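Local coordinates for protein cytochrome c552 (Thermochromatium tepidum, PDB 5ZE8) that holds five covalently attached c-type hemes at low redox potential and probably relays electrons in a purple sulfur photosynthetic bacterium, at residues 351-359 / 369-378; 145-153 / 223-233. All blocks are in the same frame, centred on the assembly; numbering follows the deposited sequence.

Contact 1: residues 351-359 / 369-378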
loop_
_atom_site.group_PDB
_atom_site.type_symbol
_atom_site.label_atom_id
_atom_site.label_comp_id
_atom_site.label_asym_id
_atom_site.label_seq_id
_atom_site.Cartn_x
_atom_site.Cartn_y
_atom_site.Cartn_z
ATOM N N TYR A 351 20.197 -5.345 1.232
ATOM C CA TYR A 351 19.101 -4.790 1.998
ATOM C C TYR A 351 18.511 -3.645 1.167
ATOM O O TYR A 351 19.215 -2.724 0.767
ATOM C CB TYR A 351 19.603 -4.315 3.340
ATOM C CG TYR A 351 18.531 -3.810 4.253
ATOM C CD1 TYR A 351 17.396 -4.552 4.547
ATOM C CD2 TYR A 351 18.659 -2.545 4.843
ATOM C CE1 TYR A 351 16.444 -4.087 5.411
ATOM C CE2 TYR A 351 17.688 -2.107 5.713
ATOM C CZ TYR A 351 16.556 -2.875 5.965
ATOM O OH TYR A 351 15.568 -2.404 6.839
ATOM N N PHE A 352 17.225 -3.763 0.853
ATOM C CA PHE A 352 16.543 -2.887 -0.069
ATOM C C PHE A 352 15.510 -2.133 0.758
ATOM O O PHE A 352 14.442 -2.644 1.171
ATOM C CB PHE A 352 15.812 -3.741 -1.112
ATOM C CG PHE A 352 16.719 -4.626 -1.927
ATOM C CD1 PHE A 352 17.096 -5.853 -1.448
ATOM C CD2 PHE A 352 17.219 -4.200 -3.122
ATOM C CE1 PHE A 352 17.932 -6.695 -2.178
ATOM C CE2 PHE A 352 18.074 -5.041 -3.874
ATOM C CZ PHE A 352 18.406 -6.248 -3.391
ATOM N N ALA A 353 15.848 -0.912 1.064
ATOM C CA ALA A 353 15.112 -0.131 2.108
ATOM C C ALA A 353 15.380 1.371 1.954
ATOM O O ALA A 353 16.336 1.792 1.304
ATOM C CB ALA A 353 15.505 -0.543 3.496
ATOM N N TYR A 354 14.520 2.135 2.575
ATOM C CA TYR A 354 14.609 3.598 2.684
ATOM C C TYR A 354 14.906 3.945 4.127
ATOM O O TYR A 354 14.396 3.309 5.050
ATOM C CB TYR A 354 13.276 4.182 2.260
ATOM C CG TYR A 354 13.191 5.706 2.324
ATOM C CD1 TYR A 354 14.093 6.507 1.653
ATOM C CD2 TYR A 354 12.144 6.337 3.029
ATOM C CE1 TYR A 354 13.980 7.910 1.728
ATOM C CE2 TYR A 354 12.036 7.697 3.103
ATOM C CZ TYR A 354 12.933 8.475 2.465
ATOM O OH TYR A 354 12.817 9.861 2.539
ATOM N N GLY A 355 15.756 4.925 4.365
ATOM C CA GLY A 355 15.924 5.434 5.733
ATOM C C GLY A 355 15.797 6.960 5.661
ATOM O O GLY A 355 15.858 7.581 4.528
ATOM N N LEU A 356 15.605 7.529 6.859
ATOM C CA LEU A 356 15.663 8.983 7.016
ATOM C C LEU A 356 16.831 9.338 7.925
ATOM O O LEU A 356 17.371 8.481 8.679
ATOM C CB LEU A 356 14.370 9.500 7.589
ATOM C CG LEU A 356 13.134 8.994 6.814
ATOM C CD1 LEU A 356 12.415 7.925 7.581
ATOM C CD2 LEU A 356 12.218 10.136 6.574
ATOM N N ALA A 357 17.208 10.601 7.844
ATOM C CA ALA A 357 18.441 11.026 8.469
ATOM C C ALA A 357 18.305 12.373 9.103
ATOM O O ALA A 357 17.345 13.094 8.849
ATOM C CB ALA A 357 19.527 11.054 7.411
ATOM N N ASP A 358 19.274 12.679 9.960
ATOM C CA ASP A 358 19.381 14.029 10.597
ATOM C C ASP A 358 20.301 14.886 9.767
ATOM O O ASP A 358 20.726 14.455 8.696
ATOM C CB ASP A 358 19.822 13.913 12.073
ATOM C CG ASP A 358 21.245 13.404 12.276
ATOM O OD1 ASP A 358 21.961 12.966 11.311
ATOM O OD2 ASP A 358 21.646 13.387 13.494
ATOM N N ASP A 359 20.669 16.092 10.241
ATOM C CA ASP A 359 21.511 16.978 9.385
ATOM C C ASP A 359 22.885 16.391 9.142
ATOM O O ASP A 359 23.515 16.687 8.132
ATOM C CB ASP A 359 21.646 18.357 9.999
ATOM C CG ASP A 359 20.379 19.160 9.940
ATOM O OD1 ASP A 359 19.475 18.813 9.134
ATOM O OD2 ASP A 359 20.310 20.192 10.652
ATOM N N ALA A 369 13.427 13.449 11.591
ATOM C CA ALA A 369 14.359 13.499 10.503
ATOM C C ALA A 369 14.251 14.795 9.674
ATOM O O ALA A 369 13.173 15.354 9.436
ATOM C CB ALA A 369 14.208 12.260 9.624
ATOM N N THR A 370 15.388 15.344 9.274
ATOM C CA THR A 370 15.421 16.573 8.507
ATOM C C THR A 370 15.878 16.332 7.091
ATOM O O THR A 370 15.810 17.232 6.324
ATOM C CB THR A 370 16.433 17.566 9.122
ATOM O OG1 THR A 370 17.698 16.902 9.239
ATOM C CG2 THR A 370 15.977 18.052 10.435
ATOM N N LYS A 371 16.354 15.134 6.712
ATOM C CA LYS A 371 16.926 14.821 5.387
ATOM C C LYS A 371 16.553 13.326 5.010
ATOM O O LYS A 371 16.443 12.480 5.916
ATOM C CB LYS A 371 18.498 14.974 5.447
ATOM C CG LYS A 371 18.977 16.437 5.693
ATOM C CD LYS A 371 20.506 16.641 5.701
ATOM C CE LYS A 371 20.987 18.081 5.981
ATOM N NZ LYS A 371 22.430 18.151 6.394
ATOM N N PRO A 372 16.308 13.046 3.706
ATOM C CA PRO A 372 16.251 11.625 3.297
ATOM C C PRO A 372 17.555 10.929 3.642
ATOM O O PRO A 372 18.624 11.539 3.507
ATOM C CB PRO A 372 16.075 11.683 1.788
ATOM C CG PRO A 372 15.574 13.064 1.486
ATOM C CD PRO A 372 16.166 13.954 2.550
ATOM N N GLY A 373 17.462 9.672 4.054
ATOM C CA GLY A 373 18.632 8.784 4.141
ATOM C C GLY A 373 18.867 8.085 2.815
ATOM O O GLY A 373 18.278 8.449 1.785
ATOM N N ASP A 374 19.703 7.079 2.829
ATOM C CA ASP A 374 19.946 6.352 1.588
ATOM C C ASP A 374 18.699 5.516 1.250
ATOM O O ASP A 374 17.962 5.090 2.149
ATOM C CB ASP A 374 21.129 5.387 1.636
ATOM C CG ASP A 374 22.346 5.978 2.266
ATOM O OD1 ASP A 374 22.521 7.240 2.166
ATOM O OD2 ASP A 374 23.045 5.174 2.940
ATOM N N ASP A 375 18.535 5.311 -0.044
ATOM C CA ASP A 375 17.421 4.536 -0.593
ATOM C C ASP A 375 17.963 3.505 -1.475
ATOM O O ASP A 375 18.408 3.780 -2.633
ATOM C CB ASP A 375 16.496 5.427 -1.432
ATOM C CG ASP A 375 15.252 4.747 -1.902
ATOM O OD1 ASP A 375 15.080 3.568 -1.641
ATOM O OD2 ASP A 375 14.437 5.398 -2.621
ATOM N N THR A 376 17.897 2.268 -0.995
ATOM C CA THR A 376 18.410 1.137 -1.754
ATOM C C THR A 376 17.306 0.265 -2.316
ATOM O O THR A 376 17.551 -0.832 -2.837
ATOM C CB THR A 376 19.288 0.252 -0.892
ATOM O OG1 THR A 376 18.606 -0.228 0.225
ATOM C CG2 THR A 376 20.493 1.041 -0.375
ATOM N N ARG A 377 16.048 0.770 -2.200
ATOM C CA ARG A 377 14.935 0.018 -2.778
ATOM C C ARG A 377 15.130 -0.120 -4.306
ATOM O O ARG A 377 15.875 0.619 -4.932
ATOM C CB ARG A 377 13.606 0.705 -2.442
ATOM C CG ARG A 377 13.314 0.874 -0.932
ATOM C CD ARG A 377 12.142 1.767 -0.652
ATOM N NE ARG A 377 12.275 3.028 -1.321
ATOM C CZ ARG A 377 11.305 3.771 -1.883
ATOM N NH1 ARG A 377 10.015 3.435 -1.841
ATOM N NH2 ARG A 377 11.623 4.867 -2.503
ATOM N N LEU A 378 14.459 -1.103 -4.902
ATOM C CA LEU A 378 14.491 -1.174 -6.316
ATOM C C LEU A 378 13.722 -0.003 -6.864
ATOM O O LEU A 378 12.546 0.199 -6.484
ATOM C CB LEU A 378 13.871 -2.471 -6.827
ATOM C CG LEU A 378 14.475 -3.802 -6.333
ATOM C CD1 LEU A 378 13.550 -4.986 -6.613
ATOM C CD2 LEU A 378 15.824 -3.967 -6.996
#
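Tyr354 and Asp375 face each other as an antiparallel non-hydrogen-bonded pair, and the tyrosine is the side chain to trace. Its CB lies 3.9 Å from NE of Arg377. CG stands anti to the backbone N (chi1 180°), which lays the ring along the partner strand. CD1 then comes 4.1 Å from Asp375 CB, which sits at the ring edge, and CE1 passes Gly373 O. At the tip, OH ends 3.8 Å from Pro372 CB and hydrogen-bonds outward to Pro239 O.

The two strands, 351-357 and 371-375, form a beta hairpin at one side of an antiparallel sheet, where 351-357 also pairs with strand 320-328. Two irregularities mark it. The register slips by one between Tyr354 and Leu356, and beyond that a classic beta bulge sets Thr370 and Lys371 both opposite Ala357. Ala357 O takes both backbone N-H groups, that of Thr370 in the carbonyl plane and that of Lys371 from above it. A beta carbon on Gly373 would collide with Gly355 O.

Past the end of strand 371-375, Thr376 OG1 donates to Tyr351 O at 2.6 Å and accepts from Ala353 N at 3.0 Å, so one hydroxyl pins two backbone groups. Arg377 grips Asp375 side-on, its NE on OD1 and its NH2 on OD2, 2.9 Å apart in the latter pair. The backbone N of Arg377 reaches OD1 from the opposite face, an Asx turn, while NH1 bridges to Glu246. An alanine at Asp375 removes the carboxylate, and Arg377 NE and NH2 would probably be left without their mate, the guanidinium held mainly through NH1 and freer to turn. At the loop end, Thr370 OG1 meets Asp359 OD1 from above the carboxylate plane, 2.6 Å away.

Contact 2: residues 145-153 / 223-233. With HEC (heme c), chain E.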
loop_
_atom_site.group_PDB
_atom_site.type_symbol
_atom_site.label_atom_id
_atom_site.label_comp_id
_atom_site.label_asym_id
_atom_site.label_seq_id
_atom_site.Cartn_x
_atom_site.Cartn_y
_atom_site.Cartn_z
ATOM N N LYS A 145 0.685 24.354 1.007
ATOM C CA LYS A 145 0.147 23.553 2.148
ATOM C C LYS A 145 -0.192 22.169 1.608
ATOM O O LYS A 145 -0.756 22.066 0.568
ATOM C CB LYS A 145 -1.054 24.229 2.819
ATOM C CG LYS A 145 -0.700 25.572 3.507
ATOM C CD LYS A 145 0.684 25.628 4.155
ATOM C CE LYS A 145 0.845 26.872 5.014
ATOM N NZ LYS A 145 0.613 28.131 4.251
ATOM N N LEU A 146 0.240 21.146 2.286
ATOM C CA LEU A 146 -0.084 19.736 1.851
ATOM C C LEU A 146 -1.471 19.384 2.350
ATOM O O LEU A 146 -1.778 19.634 3.474
ATOM C CB LEU A 146 0.972 18.725 2.321
ATOM C CG LEU A 146 2.360 18.834 1.666
ATOM C CD1 LEU A 146 3.106 17.532 1.594
ATOM C CD2 LEU A 146 2.252 19.316 0.260
ATOM N N ARG A 147 -2.282 18.848 1.474
ATOM C CA ARG A 147 -3.665 18.511 1.698
ATOM C C ARG A 147 -3.689 16.984 1.458
ATOM O O ARG A 147 -3.575 16.548 0.326
ATOM C CB ARG A 147 -4.561 19.149 0.641
ATOM C CG ARG A 147 -4.513 20.647 0.474
ATOM C CD ARG A 147 -5.484 21.006 -0.635
ATOM N NE ARG A 147 -5.007 20.761 -2.021
ATOM C CZ ARG A 147 -5.339 21.547 -3.054
ATOM N NH1 ARG A 147 -6.150 22.608 -2.871
ATOM N NH2 ARG A 147 -4.841 21.372 -4.269
ATOM N N TYR A 148 -3.942 16.190 2.492
ATOM C CA TYR A 148 -3.888 14.718 2.313
ATOM C C TYR A 148 -5.254 14.096 2.263
ATOM O O TYR A 148 -6.238 14.596 2.820
ATOM C CB TYR A 148 -3.178 14.158 3.549
ATOM C CG TYR A 148 -1.706 14.481 3.679
ATOM C CD1 TYR A 148 -0.818 14.241 2.677
ATOM C CD2 TYR A 148 -1.226 14.935 4.852
ATOM C CE1 TYR A 148 0.527 14.480 2.833
ATOM C CE2 TYR A 148 0.120 15.224 5.000
ATOM C CZ TYR A 148 0.971 14.993 3.985
ATOM O OH TYR A 148 2.326 15.211 4.150
ATOM N N GLY A 149 -5.339 12.998 1.545
ATOM C CA GLY A 149 -6.489 12.143 1.562
ATOM C C GLY A 149 -7.713 12.838 1.088
ATOM O O GLY A 149 -7.643 13.504 0.050
ATOM N N ILE A 150 -8.823 12.811 1.792
ATOM C CA ILE A 150 -10.014 13.443 1.316
ATOM C C ILE A 150 -9.861 14.976 1.137
ATOM O O ILE A 150 -10.591 15.562 0.347
ATOM C CB ILE A 150 -11.265 13.252 2.249
ATOM C CG1 ILE A 150 -11.001 13.694 3.715
ATOM C CG2 ILE A 150 -11.745 11.835 2.165
ATOM C CD1 ILE A 150 -12.289 13.928 4.564
ATOM N N LYS A 151 -8.848 15.585 1.785
ATOM C CA LYS A 151 -8.651 17.008 1.661
ATOM C C LYS A 151 -8.029 17.421 0.321
ATOM O O LYS A 151 -8.115 18.606 -0.069
ATOM C CB LYS A 151 -7.802 17.508 2.796
ATOM C CG LYS A 151 -8.373 17.283 4.187
ATOM C CD LYS A 151 -9.784 17.837 4.347
ATOM C CE LYS A 151 -10.289 17.538 5.758
ATOM N NZ LYS A 151 -11.568 18.312 5.953
ATOM N N ALA A 152 -7.527 16.447 -0.462
ATOM C CA ALA A 152 -7.001 16.668 -1.789
ATOM C C ALA A 152 -8.084 16.668 -2.862
ATOM O O ALA A 152 -7.761 16.845 -4.048
ATOM C CB ALA A 152 -5.917 15.673 -2.143
ATOM N N TYR A 153 -9.351 16.478 -2.483
ATOM C CA TYR A 153 -10.428 16.387 -3.417
ATOM C C TYR A 153 -11.594 17.335 -3.133
ATOM O O TYR A 153 -11.890 17.625 -1.984
ATOM C CB TYR A 153 -11.079 14.949 -3.320
ATOM C CG TYR A 153 -10.104 13.860 -3.741
ATOM C CD1 TYR A 153 -10.054 13.422 -5.058
ATOM C CD2 TYR A 153 -9.306 13.222 -2.845
ATOM C CE1 TYR A 153 -9.200 12.397 -5.476
ATOM C CE2 TYR A 153 -8.414 12.233 -3.228
ATOM C CZ TYR A 153 -8.349 11.854 -4.537
ATOM O OH TYR A 153 -7.458 10.849 -4.939
ATOM N N ASP A 223 -6.167 9.641 -10.525
ATOM C CA ASP A 223 -6.923 10.516 -9.621
ATOM C C ASP A 223 -7.667 9.758 -8.535
ATOM O O ASP A 223 -7.919 10.348 -7.479
ATOM C CB ASP A 223 -7.936 11.374 -10.421
ATOM C CG ASP A 223 -7.248 12.472 -11.263
ATOM O OD1 ASP A 223 -6.000 12.578 -11.333
ATOM O OD2 ASP A 223 -7.999 13.231 -11.906
ATOM N N ALA A 224 -8.032 8.522 -8.826
ATOM C CA ALA A 224 -8.799 7.685 -7.888
ATOM C C ALA A 224 -7.941 7.334 -6.681
ATOM O O ALA A 224 -8.548 6.872 -5.670
ATOM C CB ALA A 224 -9.275 6.428 -8.562
ATOM N N CYS A 225 -6.617 7.462 -6.754
ATOM C CA CYS A 225 -5.745 6.916 -5.705
ATOM C C CYS A 225 -4.847 7.985 -5.092
ATOM O O CYS A 225 -4.341 7.814 -3.997
ATOM C CB CYS A 225 -4.842 5.814 -6.307
ATOM S SG CYS A 225 -5.748 4.656 -7.386
ATOM N N MET A 226 -4.514 9.046 -5.846
ATOM C CA MET A 226 -3.376 9.866 -5.489
ATOM C C MET A 226 -3.521 10.653 -4.218
ATOM O O MET A 226 -2.470 10.917 -3.585
ATOM C CB MET A 226 -2.946 10.840 -6.639
ATOM C CG MET A 226 -2.263 10.198 -7.787
ATOM S SD MET A 226 -0.651 9.516 -7.317
ATOM C CE MET A 226 -1.372 7.985 -7.249
ATOM N N GLY A 227 -4.706 11.062 -3.819
ATOM C CA GLY A 227 -4.812 11.856 -2.559
ATOM C C GLY A 227 -4.245 11.120 -1.341
ATOM O O GLY A 227 -3.654 11.695 -0.413
ATOM N N CYS A 228 -4.477 9.822 -1.343
ATOM C CA CYS A 228 -3.990 8.950 -0.250
ATOM C C CYS A 228 -2.695 8.308 -0.501
ATOM O O CYS A 228 -2.046 7.879 0.491
ATOM C CB CYS A 228 -5.036 7.867 0.052
ATOM S SG CYS A 228 -6.633 8.624 0.474
ATOM N N HIS A 229 -2.289 8.163 -1.766
ATOM C CA HIS A 229 -1.090 7.412 -2.119
ATOM C C HIS A 229 0.046 8.203 -2.757
ATOM O O HIS A 229 1.122 7.589 -3.023
ATOM C CB HIS A 229 -1.538 6.321 -3.067
ATOM C CG HIS A 229 -2.160 5.151 -2.347
ATOM N ND1 HIS A 229 -1.367 4.196 -1.716
ATOM C CD2 HIS A 229 -3.456 4.745 -2.231
ATOM C CE1 HIS A 229 -2.211 3.271 -1.226
ATOM N NE2 HIS A 229 -3.468 3.617 -1.489
ATOM N N ASP A 230 -0.117 9.506 -3.007
ATOM C CA ASP A 230 0.957 10.284 -3.761
ATOM C C ASP A 230 2.154 10.454 -2.853
ATOM O O ASP A 230 3.283 9.991 -3.180
ATOM C CB ASP A 230 0.397 11.600 -4.290
ATOM C CG ASP A 230 1.398 12.474 -4.917
ATOM O OD1 ASP A 230 2.501 12.089 -5.151
ATOM O OD2 ASP A 230 1.100 13.679 -5.056
ATOM N N GLN A 231 1.928 11.042 -1.682
ATOM C CA GLN A 231 3.090 11.452 -0.850
ATOM C C GLN A 231 2.622 11.675 0.561
ATOM O O GLN A 231 1.463 11.994 0.758
ATOM C CB GLN A 231 3.772 12.696 -1.432
ATOM C CG GLN A 231 5.132 13.000 -0.850
ATOM C CD GLN A 231 6.046 13.945 -1.656
ATOM O OE1 GLN A 231 6.072 13.949 -2.895
ATOM N NE2 GLN A 231 6.840 14.713 -0.925
ATOM N N ARG A 232 3.500 11.403 1.529
ATOM C CA ARG A 232 3.296 11.953 2.843
ATOM C C ARG A 232 4.603 12.325 3.384
ATOM O O ARG A 232 5.549 11.525 3.276
ATOM C CB ARG A 232 2.598 10.897 3.731
ATOM C CG ARG A 232 2.700 11.263 5.216
ATOM C CD ARG A 232 1.905 10.379 6.141
ATOM N NE ARG A 232 2.142 10.757 7.547
ATOM C CZ ARG A 232 2.466 9.906 8.528
ATOM N NH1 ARG A 232 2.635 10.403 9.734
ATOM N NH2 ARG A 232 2.670 8.603 8.322
ATOM N N ASP A 233 4.684 13.545 3.969
ATOM C CA ASP A 233 5.952 14.072 4.479
ATOM C C ASP A 233 5.894 14.166 5.972
ATOM O O ASP A 233 4.820 14.198 6.592
ATOM C CB ASP A 233 6.206 15.465 3.974
ATOM C CG ASP A 233 6.507 15.549 2.497
ATOM O OD1 ASP A 233 6.670 14.566 1.775
ATOM O OD2 ASP A 233 6.609 16.738 2.029
HETATM FE FE HEC E . -5.189 2.482 -1.086
HETATM C CHA HEC E . -3.580 0.440 1.123
HETATM C CHB HEC E . -4.065 0.565 -3.694
HETATM C CHC HEC E . -7.104 4.338 -3.229
HETATM C CHD HEC E . -5.911 4.727 1.452
HETATM N NA HEC E . -4.069 0.847 -1.227
HETATM C C1A HEC E . -3.479 0.103 -0.218
HETATM C C2A HEC E . -2.742 -1.020 -0.749
HETATM C C3A HEC E . -2.858 -0.904 -2.096
HETATM C C4A HEC E . -3.758 0.179 -2.386
HETATM C CMA HEC E . -2.291 -1.851 -3.156
HETATM C CAA HEC E . -1.905 -1.975 0.022
HETATM C CBA HEC E . -2.746 -3.164 0.479
HETATM C CGA HEC E . -1.900 -4.104 1.345
HETATM O O1A HEC E . -1.290 -3.701 2.356
HETATM O O2A HEC E . -1.895 -5.349 1.113
HETATM N NB HEC E . -5.481 2.438 -3.092
HETATM C C1B HEC E . -4.904 1.632 -4.007
HETATM C C2B HEC E . -5.327 2.013 -5.316
HETATM C C3B HEC E . -6.170 3.057 -5.204
HETATM C C4B HEC E . -6.327 3.288 -3.760
HETATM C CMB HEC E . -4.849 1.328 -6.593
HETATM C CAB HEC E . -6.969 3.757 -6.240
HETATM C CBB HEC E . -7.718 2.871 -7.102
HETATM N NC HEC E . -6.280 4.130 -0.931
HETATM C C1C HEC E . -6.989 4.745 -1.878
HETATM C C2C HEC E . -7.710 5.954 -1.402
HETATM C C3C HEC E . -7.346 6.048 -0.104
HETATM C C4C HEC E . -6.467 4.940 0.213
HETATM C CMC HEC E . -8.582 6.878 -2.239
HETATM C CAC HEC E . -7.706 7.118 0.936
HETATM C CBC HEC E . -9.021 7.601 1.014
HETATM N ND HEC E . -4.799 2.548 0.831
HETATM C C1D HEC E . -5.149 3.547 1.734
HETATM C C2D HEC E . -4.694 3.216 3.074
HETATM C C3D HEC E . -4.077 2.031 3.004
HETATM C C4D HEC E . -4.162 1.608 1.581
HETATM C CMD HEC E . -4.907 4.116 4.226
HETATM C CAD HEC E . -3.381 1.300 4.181
HETATM C CBD HEC E . -4.319 0.896 5.280
HETATM C CGD HEC E . -3.573 0.108 6.349
HETATM O O1D HEC E . -2.603 -0.668 6.092
HETATM O O2D HEC E . -3.970 0.260 7.545
#
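Tyr153 reaches into the start of helix 226-229 and makes two hydrogen bonds with one hydroxyl: OH donates to Asp223 O at 2.6 Å, the carbonyl oxygen lying at the ring edge in its plane, and accepts from Gly227 N at 3.0 Å. With CG anti to its carbonyl carbon (chi1 -65°), the ring is sent across to the helix, and its OH lands between those two backbone groups. Tyr148 serves as an acceptor at the far end of 223-233, where Asp233 N points at its OH almost dead straight (177°, 2.9 Å). The side chain of the same aspartate is held within its own segment: Gln231 NE2 meets Asp233 OD1 on its syn lone pair, which helps to fix the carboxylate's rotation. Between the two tyrosines, the Gly149 N-H meets Gly227 O from well above the carbonyl plane.

What the loop is packed against is a CXXCH heme-attachment motif, Cys225 to His229, the signature of c-type cytochromes. Two thioether bonds anchor the porphyrin, Cys225 SG to CAB and Cys228 SG to CAC, and His229 NE2 binds the iron at 2.1 Å, with His61 as the second axial ligand. Met226, inside the same motif, lies against a second heme, and Tyr148 touches a third, so this short helix sits in a cluster of closely spaced hemes.

The remaining touches are van der Waals contacts. Gly227 CA is 3.7 Å from Tyr153 CE2, and Ala152 CB comes up to the same CA; a beta carbon at Gly227 would run into the tyrosine ring. Gly149 CA rests against Cys228 SG, whose sulfur carries the heme, and the positive phi of Gly149 (62°) turns the chain there. The Leu146 and Asp233 side chains cross at about a right angle, with Leu146 CD1 3.6 Å from Asp233 OD2.

From the N terminus, contact 2 comes first: 145-153 waits for 223-233 across 69 residues, a loop of short strands and helices that includes the unmodelled 175-190. It ties the segment leading into strand 153-155 to a heme-binding helix. The chain then passes through further heme-binding sequence into the beta-rich C-terminal part, where contact 1 brings 369-378 back to 351-359 over only nine residues. The two loops lie in series, neither nesting nor crossing. The centres of contact 1 and contact 2 are 22 Å apart. Residues just beyond 233 bridge the gap: Asn234 and Gln236 hydrogen-bond to Ala369 O, so the heme-bearing part is fastened to the hairpin.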